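Local coordinates for hypothetical protein Cgl3021 (Corynebacterium glutamicum, PDB 2NSF), which catalyses the mycothiol-dependent isomerisation of maleylpyruvate, as a zinc-binding enzyme, at residues 192-203 against 252-260. Numbering follows the deposited sequence.
Sequences EITQKWTSQGAG and GEVPEPPRW
With CG placed beside the backbone N (chi1 -66°), the indole of W197 leans from the last turn of helix 183-199 onto the proline-rich tail, while W260, whose CG is anti to its own N (chi1 -172°), turns its indole back over I193. The pyrrolidine of P258 lies across one face of W197 in a CH-pi contact, its CD 3.7 Å from the centroid of the six-membered ring and almost on the ring normal. I193 CG2 packs on the opposite face toward the rim, so the ring is sandwiched between helix and tail, which restricts its rotation. P257 CB approaches W197 CH2 obliquely; P258 CB, also over the W197 ring, touches A202 CB, and P258 CG comes to 3.5 Å from G203 N. W197 NE1 makes a weak, bent hydrogen bond to R259 O (3.3 Å, 136° at the hydrogen); two waters lie within hydrogen-bonding distance of both this carbonyl and Q200 OE1. On W260, I193 CG1 sits over the five-membered ring, 3.6 Å from its centroid, and the extended K196 chain brings CD to the ring edge, 3.9 Å from CD1. A water in the indole plane accepts from W260 NE1 at 2.9 Å and donates to E192 OE1, which also forms a salt bridge with R163; E192 OE2 accepts from W159 NE1. A Schellman motif at G201 follows the helix. Together these contacts join the extended C-terminal tail to helix 183-199 within the MDMPI C-terminal domain, with the W260 side chain about 8 Å from the zinc ion held by H72, E164 and H168.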
loop_
_atom_site.group_PDB
_atom_site.type_symbol
_atom_site.label_atom_id
_atom_site.label_comp_id
_atom_site.label_asym_id
_atom_site.label_seq_id
_atom_site.Cartn_x
_atom_site.Cartn_y
_atom_site.Cartn_z
ATOM N N GLU A 192 9.119 6.879 -0.563
ATOM C CA GLU A 192 8.147 7.028 -1.643
ATOM C C GLU A 192 7.101 8.100 -1.379
ATOM O O GLU A 192 6.802 8.917 -2.251
ATOM C CB GLU A 192 7.434 5.705 -1.916
ATOM C CG GLU A 192 6.568 5.755 -3.162
ATOM C CD GLU A 192 5.910 4.431 -3.470
ATOM O OE1 GLU A 192 4.866 4.130 -2.855
ATOM O OE2 GLU A 192 6.448 3.692 -4.321
ATOM N N ILE A 193 6.517 8.085 -0.187
ATOM C CA ILE A 193 5.500 9.072 0.141
ATOM C C ILE A 193 6.061 10.490 0.068
ATOM O O ILE A 193 5.434 11.382 -0.505
ATOM C CB ILE A 193 4.921 8.832 1.549
ATOM C CG1 ILE A 193 4.181 7.488 1.577
ATOM C CG2 ILE A 193 3.992 9.976 1.932
ATOM C CD1 ILE A 193 3.664 7.097 2.959
ATOM N N THR A 194 7.242 10.704 0.640
ATOM C CA THR A 194 7.823 12.036 0.610
ATOM C C THR A 194 8.301 12.404 -0.790
ATOM O O THR A 194 8.313 13.582 -1.152
ATOM C CB THR A 194 8.959 12.187 1.657
ATOM O OG1 THR A 194 9.949 11.172 1.466
ATOM C CG2 THR A 194 8.379 12.068 3.064
ATOM N N GLN A 195 8.671 11.406 -1.584
ATOM C CA GLN A 195 9.091 11.667 -2.960
ATOM C C GLN A 195 7.851 12.104 -3.736
ATOM O O GLN A 195 7.909 13.024 -4.557
ATOM C CB GLN A 195 9.677 10.411 -3.598
ATOM C CG GLN A 195 11.121 10.126 -3.190
ATOM C CD GLN A 195 11.558 8.731 -3.560
ATOM O OE1 GLN A 195 10.753 7.920 -4.020
ATOM N NE2 GLN A 195 12.836 8.433 -3.354
ATOM N N LYS A 196 6.727 11.442 -3.475
ATOM C CA LYS A 196 5.485 11.795 -4.152
ATOM C C LYS A 196 5.108 13.231 -3.798
ATOM O O LYS A 196 4.802 14.029 -4.686
ATOM C CB LYS A 196 4.351 10.837 -3.766
ATOM C CG LYS A 196 3.102 11.028 -4.618
ATOM C CD LYS A 196 2.047 9.964 -4.352
ATOM C CE LYS A 196 0.903 10.083 -5.353
ATOM N NZ LYS A 196 -0.126 9.018 -5.170
ATOM N N TRP A 197 5.135 13.572 -2.511
ATOM C CA TRP A 197 4.807 14.935 -2.088
ATOM C C TRP A 197 5.730 15.937 -2.775
ATOM O O TRP A 197 5.291 16.978 -3.257
ATOM C CB TRP A 197 4.958 15.111 -0.576
ATOM C CG TRP A 197 3.998 14.314 0.255
ATOM C CD1 TRP A 197 2.836 13.724 -0.159
ATOM C CD2 TRP A 197 4.098 14.059 1.661
ATOM N NE1 TRP A 197 2.208 13.115 0.904
ATOM C CE2 TRP A 197 2.963 13.305 2.034
ATOM C CE3 TRP A 197 5.041 14.393 2.646
ATOM C CZ2 TRP A 197 2.741 12.881 3.351
ATOM C CZ3 TRP A 197 4.822 13.971 3.961
ATOM C CH2 TRP A 197 3.679 13.222 4.295
ATOM N N THR A 198 7.020 15.623 -2.799
ATOM C CA THR A 198 7.994 16.507 -3.428
ATOM C C THR A 198 7.642 16.751 -4.886
ATOM O O THR A 198 7.644 17.897 -5.353
ATOM C CB THR A 198 9.413 15.913 -3.369
ATOM O OG1 THR A 198 9.822 15.771 -2.003
ATOM C CG2 THR A 198 10.394 16.822 -4.096
ATOM N N SER A 199 7.333 15.680 -5.605
ATOM C CA SER A 199 6.999 15.805 -7.016
ATOM C C SER A 199 5.779 16.694 -7.230
ATOM O O SER A 199 5.661 17.342 -8.265
ATOM C CB SER A 199 6.746 14.428 -7.637
ATOM O OG SER A 199 5.534 13.854 -7.170
ATOM N N GLN A 200 4.884 16.737 -6.243
ATOM C CA GLN A 200 3.667 17.540 -6.343
ATOM C C GLN A 200 3.836 18.927 -5.723
ATOM O O GLN A 200 2.907 19.735 -5.728
ATOM C CB GLN A 200 2.500 16.825 -5.641
ATOM C CG GLN A 200 2.377 15.333 -5.929
ATOM C CD GLN A 200 1.462 14.620 -4.933
ATOM O OE1 GLN A 200 1.599 14.791 -3.715
ATOM N NE2 GLN A 200 0.535 13.816 -5.439
ATOM N N GLY A 201 5.022 19.211 -5.193
ATOM C CA GLY A 201 5.249 20.501 -4.570
ATOM C C GLY A 201 4.526 20.607 -3.236
ATOM O O GLY A 201 4.310 21.703 -2.718
ATOM N N ALA A 202 4.168 19.460 -2.670
ATOM C CA ALA A 202 3.453 19.414 -1.400
ATOM C C ALA A 202 4.380 19.300 -0.195
ATOM O O ALA A 202 5.526 18.865 -0.313
ATOM C CB ALA A 202 2.471 18.254 -1.403
ATOM N N GLY A 203 3.865 19.697 0.966
ATOM C CA GLY A 203 4.633 19.624 2.196
ATOM C C GLY A 203 5.826 20.555 2.268
ATOM O O GLY A 203 6.904 20.142 2.693
ATOM N N GLY A 252 6.237 22.101 18.250
ATOM C CA GLY A 252 5.293 21.819 19.316
ATOM C C GLY A 252 3.927 21.371 18.837
ATOM O O GLY A 252 3.111 20.906 19.631
ATOM N N GLU A 253 3.664 21.503 17.542
ATOM C CA GLU A 253 2.371 21.098 17.003
ATOM C C GLU A 253 2.515 20.400 15.651
ATOM O O GLU A 253 3.055 20.964 14.704
ATOM C CB GLU A 253 1.461 22.317 16.869
ATOM C CG GLU A 253 0.049 22.013 16.391
ATOM C CD GLU A 253 -0.978 22.095 17.506
ATOM O OE1 GLU A 253 -0.751 22.867 18.464
ATOM O OE2 GLU A 253 -2.018 21.406 17.420
ATOM N N VAL A 254 2.016 19.169 15.581
ATOM C CA VAL A 254 2.079 18.362 14.367
ATOM C C VAL A 254 1.014 18.781 13.359
ATOM O O VAL A 254 -0.181 18.720 13.640
ATOM C CB VAL A 254 1.889 16.860 14.693
ATOM C CG1 VAL A 254 2.017 16.028 13.430
ATOM C CG2 VAL A 254 2.912 16.418 15.729
ATOM N N PRO A 255 1.439 19.213 12.164
ATOM C CA PRO A 255 0.487 19.634 11.136
ATOM C C PRO A 255 -0.117 18.439 10.426
ATOM O O PRO A 255 0.424 17.336 10.489
ATOM C CB PRO A 255 1.349 20.467 10.198
ATOM C CG PRO A 255 2.659 19.740 10.246
ATOM C CD PRO A 255 2.827 19.451 11.727
ATOM N N GLU A 256 -1.250 18.649 9.766
ATOM C CA GLU A 256 -1.845 17.559 9.020
ATOM C C GLU A 256 -0.970 17.411 7.789
ATOM O O GLU A 256 -0.683 18.384 7.092
ATOM C CB GLU A 256 -3.290 17.873 8.632
ATOM C CG GLU A 256 -4.272 17.578 9.754
ATOM C CD GLU A 256 -4.103 16.173 10.308
ATOM O OE1 GLU A 256 -4.319 15.202 9.550
ATOM O OE2 GLU A 256 -3.747 16.038 11.499
ATOM N N PRO A 257 -0.512 16.186 7.515
ATOM C CA PRO A 257 0.342 15.946 6.356
ATOM C C PRO A 257 -0.398 16.036 5.035
ATOM O O PRO A 257 -1.634 15.984 4.992
ATOM C CB PRO A 257 0.862 14.541 6.614
ATOM C CG PRO A 257 -0.346 13.880 7.224
ATOM C CD PRO A 257 -0.807 14.925 8.220
ATOM N N PRO A 258 0.347 16.199 3.935
ATOM C CA PRO A 258 -0.275 16.279 2.616
ATOM C C PRO A 258 -0.950 14.929 2.384
ATOM O O PRO A 258 -0.514 13.914 2.921
ATOM C CB PRO A 258 0.915 16.481 1.681
ATOM C CG PRO A 258 1.891 17.221 2.534
ATOM C CD PRO A 258 1.787 16.507 3.861
ATOM N N ARG A 259 -2.008 14.921 1.586
ATOM C CA ARG A 259 -2.730 13.692 1.296
ATOM C C ARG A 259 -1.871 12.646 0.574
ATOM O O ARG A 259 -0.932 12.984 -0.156
ATOM C CB ARG A 259 -3.959 14.019 0.450
ATOM C CG ARG A 259 -3.612 14.804 -0.804
ATOM C CD ARG A 259 -4.837 15.420 -1.461
ATOM N NE ARG A 259 -5.580 16.275 -0.539
ATOM C CZ ARG A 259 -6.594 17.056 -0.898
ATOM N NH1 ARG A 259 -6.989 17.097 -2.164
ATOM N NH2 ARG A 259 -7.222 17.792 0.012
ATOM N N TRP A 260 -2.210 11.375 0.803
ATOM C CA TRP A 260 -1.578 10.195 0.209
ATOM C C TRP A 260 -2.614 9.115 0.259
ATOM O O TRP A 260 -3.644 9.109 -0.429
ATOM C CB TRP A 260 -0.370 9.711 1.035
ATOM C CG TRP A 260 0.421 8.605 0.349
ATOM C CD1 TRP A 260 1.238 8.763 -0.728
ATOM C CD2 TRP A 260 0.466 7.195 0.678
ATOM N NE1 TRP A 260 1.790 7.563 -1.094
ATOM C CE2 TRP A 260 1.335 6.584 -0.255
ATOM C CE3 TRP A 260 -0.142 6.397 1.658
ATOM C CZ2 TRP A 260 1.618 5.212 -0.234
ATOM C CZ3 TRP A 260 0.144 5.020 1.678
ATOM C CH2 TRP A 260 1.017 4.450 0.731
HETATM O O HOH W 1 3.024 6.406 -3.445
HETATM O O HOH W 2 -0.541 15.337 -1.654
HETATM O O HOH W 3 0.403 12.287 -2.347
#